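PDB 3KTY: probable methyltransferase from Bordetella pertussis, which probably transfers methyl groups from S-adenosyl-L-methionine to RNA, this chain being its SpoU-type methyltransferase domain. Local coordinates for residues 75-88 and 112-125. Sequence-based numbering, arbitrary orientation.
Sequences LEEALAPVTLAFAL and HLDDTEAGVVAIVL
Two neighbouring strands of a parallel beta-sheet, 84-88 and 121-125, pair here, and helix 102-115, which follows the edge strand 100-101, leads into 121-125. The pairing is regular from L84 against V121 to A87 against V124; A122 N gives to L84 O (2.8 Å), F86 N to A122 O, V124 N to F86 O and, as the last bond, L88 N to V124 O. The axes run 16° apart.

At the entrance to the pair the polar grip thickens. V120 O accepts from both T83 N and L84 N. T83 OG1, placed between the backbone N and the carbonyl carbon (chi1 58°), shares a short hydrogen bond with H112 NE2 at the imidazole edge, in the plane of the ring. As acceptor, the same T83 OG1 takes V120 N at 2.7 Å. Together these bonds hold the hydroxyl in place between the last turn of helix 102-115 and the strand starts. L84 CB lies over one face of the H112 ring, a CH-pi contact 3.8 Å from its centroid, while T116 CG2 sits over the rim of the opposite face, so the ring is flanked on both sides.

The two faces of the sheet are filled differently. On one, both methyls of V82 rest on A122 CB, and L75 CD1 of helix 75-79 meets V124 CG1 tip to tip at 4.0 Å. On the other, I123 CD1 approaches F86 CB obliquely and I123 CG2 touches L88 CD2 at 3.8 Å; this side is backed by helices 102-115 and 157-172. Helices packed on both faces of a parallel sheet make up the alpha-beta-alpha sandwich of the SPOUT methyltransferases.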
loop_
_atom_site.group_PDB
_atom_site.type_symbol
_atom_site.label_atom_id
_atom_site.label_comp_id
_atom_site.label_asym_id
_atom_site.label_seq_id
_atom_site.Cartn_x
_atom_site.Cartn_y
_atom_site.Cartn_z
ATOM N N LEU A 75 12.483 19.750 -11.578
ATOM C CA LEU A 75 11.225 19.628 -10.867
ATOM C C LEU A 75 10.367 20.852 -11.241
ATOM O O LEU A 75 9.134 20.790 -11.399
ATOM C CB LEU A 75 11.470 19.489 -9.351
ATOM C CG LEU A 75 10.226 19.265 -8.446
ATOM C CD1 LEU A 75 9.376 18.032 -8.803
ATOM C CD2 LEU A 75 10.583 19.210 -6.973
ATOM N N GLU A 76 11.036 21.969 -11.432
ATOM C CA GLU A 76 10.365 23.159 -11.955
ATOM C C GLU A 76 9.492 22.847 -13.169
ATOM O O GLU A 76 8.315 23.190 -13.179
ATOM C CB GLU A 76 11.395 24.250 -12.298
ATOM C CG GLU A 76 12.001 24.927 -11.069
ATOM C CD GLU A 76 13.294 24.275 -10.563
ATOM O OE1 GLU A 76 13.578 23.111 -10.932
ATOM O OE2 GLU A 76 14.031 24.940 -9.793
ATOM N N GLU A 77 10.074 22.238 -14.204
ATOM C CA GLU A 77 9.302 21.811 -15.365
ATOM C C GLU A 77 8.080 20.936 -14.988
ATOM O O GLU A 77 6.939 21.161 -15.463
ATOM C CB GLU A 77 10.197 21.045 -16.326
ATOM C CG GLU A 77 9.520 20.742 -17.675
ATOM C CD GLU A 77 9.292 22.041 -18.534
ATOM O OE1 GLU A 77 9.725 23.151 -18.128
ATOM O OE2 GLU A 77 8.703 21.947 -19.630
ATOM N N ALA A 78 8.322 19.938 -14.126
ATOM C CA ALA A 78 7.258 19.008 -13.694
ATOM C C ALA A 78 6.132 19.705 -12.889
ATOM O O ALA A 78 4.950 19.364 -13.002
ATOM C CB ALA A 78 7.834 17.825 -12.952
ATOM N N LEU A 79 6.505 20.725 -12.133
ATOM C CA LEU A 79 5.532 21.527 -11.388
ATOM C C LEU A 79 4.833 22.647 -12.157
ATOM O O LEU A 79 3.804 23.173 -11.696
ATOM C CB LEU A 79 6.166 22.090 -10.119
ATOM C CG LEU A 79 6.586 20.927 -9.222
ATOM C CD1 LEU A 79 7.109 21.357 -7.884
ATOM C CD2 LEU A 79 5.399 19.997 -9.057
ATOM N N ALA A 80 5.329 23.009 -13.336
ATOM C CA ALA A 80 4.706 24.150 -14.011
ATOM C C ALA A 80 3.180 24.042 -14.070
ATOM O O ALA A 80 2.509 24.988 -13.737
ATOM C CB ALA A 80 5.298 24.404 -15.404
ATOM N N PRO A 81 2.617 22.893 -14.472
ATOM C CA PRO A 81 1.151 22.977 -14.505
ATOM C C PRO A 81 0.475 22.606 -13.169
ATOM O O PRO A 81 -0.736 22.515 -13.078
ATOM C CB PRO A 81 0.750 21.978 -15.600
ATOM C CG PRO A 81 2.017 21.193 -15.954
ATOM C CD PRO A 81 3.103 21.607 -14.990
ATOM N N VAL A 82 1.234 22.442 -12.113
ATOM C CA VAL A 82 0.609 21.941 -10.924
ATOM C C VAL A 82 0.150 23.060 -10.023
ATOM O O VAL A 82 0.923 23.946 -9.714
ATOM C CB VAL A 82 1.559 21.012 -10.162
ATOM C CG1 VAL A 82 0.923 20.614 -8.815
ATOM C CG2 VAL A 82 1.873 19.777 -11.035
ATOM N N THR A 83 -1.099 22.989 -9.560
ATOM C CA THR A 83 -1.629 23.998 -8.642
ATOM C C THR A 83 -1.521 23.658 -7.156
ATOM O O THR A 83 -1.545 24.553 -6.321
ATOM C CB THR A 83 -3.074 24.425 -9.002
ATOM O OG1 THR A 83 -3.941 23.287 -9.001
ATOM C CG2 THR A 83 -3.111 25.076 -10.360
ATOM N N LEU A 84 -1.384 22.376 -6.833
ATOM C CA LEU A 84 -1.223 21.926 -5.445
ATOM C C LEU A 84 -0.296 20.700 -5.410
ATOM O O LEU A 84 -0.630 19.632 -5.928
ATOM C CB LEU A 84 -2.581 21.593 -4.806
ATOM C CG LEU A 84 -2.469 21.019 -3.388
ATOM C CD1 LEU A 84 -1.762 21.994 -2.447
ATOM C CD2 LEU A 84 -3.848 20.564 -2.799
ATOM N N ALA A 85 0.881 20.873 -4.831
ATOM C CA ALA A 85 1.876 19.842 -4.903
ATOM C C ALA A 85 2.302 19.447 -3.532
ATOM O O ALA A 85 2.702 20.296 -2.748
ATOM C CB ALA A 85 3.074 20.287 -5.709
ATOM N N PHE A 86 2.223 18.153 -3.245
ATOM C CA PHE A 86 2.731 17.651 -1.962
ATOM C C PHE A 86 4.108 17.034 -2.067
ATOM O O PHE A 86 4.347 16.153 -2.903
ATOM C CB PHE A 86 1.772 16.625 -1.358
ATOM C CG PHE A 86 0.470 17.193 -0.980
ATOM C CD1 PHE A 86 0.294 17.748 0.283
ATOM C CD2 PHE A 86 -0.591 17.192 -1.880
ATOM C CE1 PHE A 86 -0.943 18.268 0.659
ATOM C CE2 PHE A 86 -1.842 17.713 -1.523
ATOM C CZ PHE A 86 -2.012 18.254 -0.256
ATOM N N ALA A 87 5.016 17.503 -1.227
ATOM C CA ALA A 87 6.284 16.809 -1.054
ATOM C C ALA A 87 6.086 15.617 -0.092
ATOM O O ALA A 87 5.868 15.801 1.103
ATOM C CB ALA A 87 7.304 17.741 -0.495
ATOM N N LEU A 88 6.200 14.402 -0.609
ATOM C CA LEU A 88 6.097 13.199 0.222
ATOM C C LEU A 88 7.421 12.761 0.883
ATOM O O LEU A 88 8.430 12.503 0.217
ATOM C CB LEU A 88 5.539 12.055 -0.621
ATOM C CG LEU A 88 4.957 10.902 0.191
ATOM C CD1 LEU A 88 4.410 11.433 1.490
ATOM C CD2 LEU A 88 3.876 10.205 -0.584
ATOM N N HIS A 112 -9.304 20.755 -3.235
ATOM C CA HIS A 112 -8.702 21.500 -4.315
ATOM C C HIS A 112 -9.292 21.104 -5.666
ATOM O O HIS A 112 -9.672 21.954 -6.437
ATOM C CB HIS A 112 -7.189 21.323 -4.301
ATOM C CG HIS A 112 -6.471 22.216 -5.269
ATOM N ND1 HIS A 112 -6.293 23.566 -5.041
ATOM C CD2 HIS A 112 -5.876 21.952 -6.462
ATOM C CE1 HIS A 112 -5.636 24.096 -6.060
ATOM N NE2 HIS A 112 -5.386 23.143 -6.939
ATOM N N LEU A 113 -9.394 19.818 -5.952
ATOM C CA LEU A 113 -9.944 19.425 -7.241
ATOM C C LEU A 113 -11.413 19.779 -7.411
ATOM O O LEU A 113 -11.898 19.967 -8.539
ATOM C CB LEU A 113 -9.723 17.944 -7.501
ATOM C CG LEU A 113 -8.236 17.576 -7.541
ATOM C CD1 LEU A 113 -8.078 16.125 -7.915
ATOM C CD2 LEU A 113 -7.481 18.476 -8.525
ATOM N N ASP A 114 -12.119 19.871 -6.288
ATOM C CA ASP A 114 -13.522 20.205 -6.326
ATOM C C ASP A 114 -13.700 21.705 -6.399
ATOM O O ASP A 114 -14.661 22.170 -6.993
ATOM C CB ASP A 114 -14.255 19.661 -5.097
ATOM C CG ASP A 114 -14.662 18.203 -5.248
ATOM O OD1 ASP A 114 -14.542 17.637 -6.358
ATOM O OD2 ASP A 114 -15.102 17.621 -4.242
ATOM N N ASP A 115 -12.788 22.459 -5.786
ATOM C CA ASP A 115 -12.929 23.918 -5.708
ATOM C C ASP A 115 -12.350 24.691 -6.910
ATOM O O ASP A 115 -12.627 25.865 -7.053
ATOM C CB ASP A 115 -12.327 24.462 -4.406
ATOM C CG ASP A 115 -13.131 24.068 -3.178
ATOM O OD1 ASP A 115 -14.256 23.556 -3.344
ATOM O OD2 ASP A 115 -12.640 24.272 -2.041
ATOM N N THR A 116 -11.541 24.046 -7.746
ATOM C CA THR A 116 -10.968 24.695 -8.927
ATOM C C THR A 116 -11.410 23.971 -10.192
ATOM O O THR A 116 -11.569 22.753 -10.213
ATOM C CB THR A 116 -9.410 24.714 -8.936
ATOM O OG1 THR A 116 -8.927 23.370 -8.920
ATOM C CG2 THR A 116 -8.836 25.451 -7.749
ATOM N N GLU A 117 -11.599 24.736 -11.257
ATOM C CA GLU A 117 -11.976 24.167 -12.540
ATOM C C GLU A 117 -10.894 23.226 -13.046
ATOM O O GLU A 117 -11.140 22.064 -13.371
ATOM C CB GLU A 117 -12.203 25.293 -13.550
ATOM C CG GLU A 117 -13.038 24.861 -14.725
ATOM C CD GLU A 117 -14.223 24.013 -14.291
ATOM O OE1 GLU A 117 -14.828 24.319 -13.235
ATOM O OE2 GLU A 117 -14.542 23.037 -15.005
ATOM N N ALA A 118 -9.672 23.733 -13.085
ATOM C CA ALA A 118 -8.577 22.986 -13.686
ATOM C C ALA A 118 -7.341 22.908 -12.782
ATOM O O ALA A 118 -6.212 22.925 -13.263
ATOM C CB ALA A 118 -8.230 23.579 -15.062
ATOM N N GLY A 119 -7.567 22.821 -11.474
ATOM C CA GLY A 119 -6.499 22.550 -10.532
ATOM C C GLY A 119 -5.833 21.213 -10.833
ATOM O O GLY A 119 -6.419 20.322 -11.424
ATOM N N VAL A 120 -4.573 21.097 -10.460
ATOM C CA VAL A 120 -3.833 19.897 -10.713
ATOM C C VAL A 120 -3.090 19.597 -9.456
ATOM O O VAL A 120 -2.479 20.481 -8.847
ATOM C CB VAL A 120 -2.799 20.072 -11.827
ATOM C CG1 VAL A 120 -1.974 18.790 -11.953
ATOM C CG2 VAL A 120 -3.507 20.361 -13.101
ATOM N N VAL A 121 -3.141 18.337 -9.056
ATOM C CA VAL A 121 -2.517 17.954 -7.812
ATOM C C VAL A 121 -1.361 17.056 -8.122
ATOM O O VAL A 121 -1.456 16.163 -8.967
ATOM C CB VAL A 121 -3.521 17.224 -6.846
ATOM C CG1 VAL A 121 -2.779 16.588 -5.679
ATOM C CG2 VAL A 121 -4.529 18.200 -6.332
ATOM N N ALA A 122 -0.260 17.283 -7.427
ATOM C CA ALA A 122 0.857 16.381 -7.573
ATOM C C ALA A 122 1.350 15.909 -6.244
ATOM O O ALA A 122 1.397 16.666 -5.250
ATOM C CB ALA A 122 2.022 17.021 -8.394
ATOM N N ILE A 123 1.724 14.634 -6.254
ATOM C CA ILE A 123 2.501 14.023 -5.199
ATOM C C ILE A 123 3.921 13.863 -5.668
ATOM O O ILE A 123 4.157 13.273 -6.709
ATOM C CB ILE A 123 1.974 12.629 -4.901
ATOM C CG1 ILE A 123 0.485 12.722 -4.587
ATOM C CG2 ILE A 123 2.699 12.050 -3.659
ATOM C CD1 ILE A 123 0.210 13.575 -3.379
ATOM N N VAL A 124 4.859 14.370 -4.884
ATOM C CA VAL A 124 6.280 14.362 -5.225
ATOM C C VAL A 124 7.143 13.480 -4.323
ATOM O O VAL A 124 7.275 13.743 -3.126
ATOM C CB VAL A 124 6.844 15.814 -5.140
ATOM C CG1 VAL A 124 8.326 15.876 -5.600
ATOM C CG2 VAL A 124 5.982 16.780 -5.956
ATOM N N LEU A 125 7.763 12.461 -4.901
ATOM C CA LEU A 125 8.639 11.540 -4.155
ATOM C C LEU A 125 10.106 11.565 -4.547
ATOM O O LEU A 125 10.441 11.563 -5.735
ATOM C CB LEU A 125 8.218 10.116 -4.419
ATOM C CG LEU A 125 6.794 9.741 -4.091
ATOM C CD1 LEU A 125 5.927 10.008 -5.317
ATOM C CD2 LEU A 125 6.771 8.248 -3.666
#